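Local coordinates for glycine oxidase (Bacillus cereus ATCC 14579, PDB 7CYX), which probably catalyses the FAD-dependent oxidation of glycine by oxygen to glyoxylate, hydrogen peroxide and ammonium, a step linked to thiamine diphosphate biosynthesis, at residues 239-243 against 292-296. Residues are numbered along the deposited sequence.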
loop_
_atom_site.group_PDB
_atom_site.type_symbol
_atom_site.label_atom_id
_atom_site.label_comp_id
_atom_site.label_asym_id
_atom_site.label_seq_id
_atom_site.Cartn_x
_atom_site.Cartn_y
_atom_site.Cartn_z
ATOM N N LYS A 239 0.842 12.439 -15.407
ATOM C CA LYS A 239 0.714 11.861 -16.732
ATOM C C LYS A 239 0.958 10.353 -16.634
ATOM O O LYS A 239 1.586 9.892 -15.690
ATOM C CB LYS A 239 1.696 12.501 -17.717
ATOM C CG LYS A 239 1.547 14.000 -17.917
ATOM C CD LYS A 239 2.803 14.649 -18.488
ATOM C CE LYS A 239 2.592 16.079 -18.945
ATOM N NZ LYS A 239 3.879 16.730 -19.294
ATOM N N GLN A 240 0.438 9.622 -17.627
ATOM C CA GLN A 240 0.662 8.193 -17.812
ATOM C C GLN A 240 1.982 7.990 -18.562
ATOM O O GLN A 240 1.993 7.689 -19.747
ATOM C CB GLN A 240 -0.495 7.590 -18.615
ATOM C CG GLN A 240 -1.616 7.001 -17.764
ATOM C CD GLN A 240 -1.859 5.548 -18.110
ATOM O OE1 GLN A 240 -2.060 5.177 -19.269
ATOM N NE2 GLN A 240 -1.814 4.697 -17.099
ATOM N N LEU A 241 3.101 8.162 -17.861
ATOM C CA LEU A 241 4.407 8.382 -18.523
ATOM C C LEU A 241 4.987 7.070 -19.072
ATOM O O LEU A 241 5.610 7.082 -20.114
ATOM C CB LEU A 241 5.380 9.054 -17.542
ATOM C CG LEU A 241 5.309 10.579 -17.456
ATOM C CD1 LEU A 241 6.450 11.122 -16.615
ATOM C CD2 LEU A 241 5.315 11.222 -18.838
ATOM N N LEU A 242 4.828 5.985 -18.307
ATOM C CA LEU A 242 5.238 4.624 -18.636
ATOM C C LEU A 242 4.154 3.696 -18.108
ATOM O O LEU A 242 3.695 3.894 -16.988
ATOM C CB LEU A 242 6.536 4.256 -17.913
ATOM C CG LEU A 242 7.848 4.426 -18.666
ATOM C CD1 LEU A 242 8.992 3.901 -17.809
ATOM C CD2 LEU A 242 7.816 3.711 -20.006
ATOM N N LYS A 243 3.820 2.672 -18.893
ATOM C CA LYS A 243 2.929 1.588 -18.485
ATOM C C LYS A 243 3.784 0.499 -17.822
ATOM O O LYS A 243 3.415 -0.075 -16.811
ATOM C CB LYS A 243 2.173 1.052 -19.714
ATOM C CG LYS A 243 0.655 0.933 -19.587
ATOM C CD LYS A 243 -0.036 0.346 -20.825
ATOM C CE LYS A 243 -0.211 -1.168 -20.784
ATOM N NZ LYS A 243 -1.421 -1.588 -20.029
ATOM N N LEU A 292 13.415 9.528 -21.478
ATOM C CA LEU A 292 12.043 9.900 -21.121
ATOM C C LEU A 292 12.037 11.364 -20.700
ATOM O O LEU A 292 11.993 11.675 -19.510
ATOM C CB LEU A 292 11.548 8.995 -19.983
ATOM C CG LEU A 292 10.057 8.694 -19.954
ATOM C CD1 LEU A 292 9.653 7.997 -18.655
ATOM C CD2 LEU A 292 9.253 9.955 -20.143
ATOM N N PRO A 293 12.075 12.292 -21.678
ATOM C CA PRO A 293 12.250 13.719 -21.409
ATOM C C PRO A 293 11.177 14.363 -20.517
ATOM O O PRO A 293 11.480 15.269 -19.745
ATOM C CB PRO A 293 12.192 14.366 -22.799
ATOM C CG PRO A 293 12.544 13.253 -23.759
ATOM C CD PRO A 293 12.006 11.993 -23.116
ATOM N N ALA A 294 9.932 13.903 -20.608
ATOM C CA ALA A 294 8.879 14.501 -19.802
ATOM C C ALA A 294 9.211 14.445 -18.299
ATOM O O ALA A 294 8.529 15.105 -17.525
ATOM C CB ALA A 294 7.553 13.839 -20.066
ATOM N N LEU A 295 10.222 13.660 -17.881
ATOM C CA LEU A 295 10.557 13.556 -16.459
ATOM C C LEU A 295 11.131 14.887 -15.945
ATOM O O LEU A 295 11.246 15.073 -14.743
ATOM C CB LEU A 295 11.540 12.411 -16.214
ATOM C CG LEU A 295 10.931 11.011 -16.141
ATOM C CD1 LEU A 295 12.019 9.946 -16.189
ATOM C CD2 LEU A 295 10.075 10.835 -14.888
ATOM N N LYS A 296 11.472 15.796 -16.865
ATOM C CA LYS A 296 11.991 17.114 -16.540
ATOM C C LYS A 296 10.960 17.907 -15.737
ATOM O O LYS A 296 11.351 18.608 -14.816
ATOM C CB LYS A 296 12.373 17.861 -17.817
ATOM C CG LYS A 296 13.682 17.413 -18.455
ATOM C CD LYS A 296 13.861 17.939 -19.867
ATOM C CE LYS A 296 15.311 18.016 -20.298
ATOM N NZ LYS A 296 15.448 17.886 -21.764
HETATM O O HOH W 1 6.195 15.877 -17.354
#
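Apolar packing accounts for every direct contact between residues 239-243 and 292-296, with L241 at its centre. The CA-to-CB bond of L241 points toward the other segment, and its two methyls reach different partners: CD2 lies 3.7 Å from A294 CB and 4.3 Å from L292 CD2, whereas CD1 meets L295 CD2 at 4.0 Å. L242 adds a further leucine pair, its CG standing 4.0 Å from L292 CD1. The nearest backbone approach, 7.7 Å between L241 CA and A294 CA, is spanned by the contact of their side chains, and 226 Å² is buried.

This joins two loops of the mixed β-sheet in the domain beside the FAD-binding Rossmann-type part, as in other members of the DAO family. Segment 239-243 links strands 225-236 and 246-248; segment 292-296 leads from helix 278-291 to strand 299-311. I253 of strand 251-256 touches L242, L292 and L295, so these three leucines rest on the sheet, while L241 touches Y136. This is packing away from the cofactor: the L242 side chain is about 13 Å from the bound FAD.

The two loops are shaped by different means. Q240, with phi/psi of -84/76°, centres an inverse gamma turn, and L241 N is hydrogen-bonded to the hydroxyl of Y261. In 292-296, K296 N donates to P293 O at 2.9 Å, in keeping with the 3-10 turn beginning at P293.

The polar link is indirect: at the exposed margin one water accepts from K239 NZ at 3.1 Å and donates to A294 O at 2.5 Å.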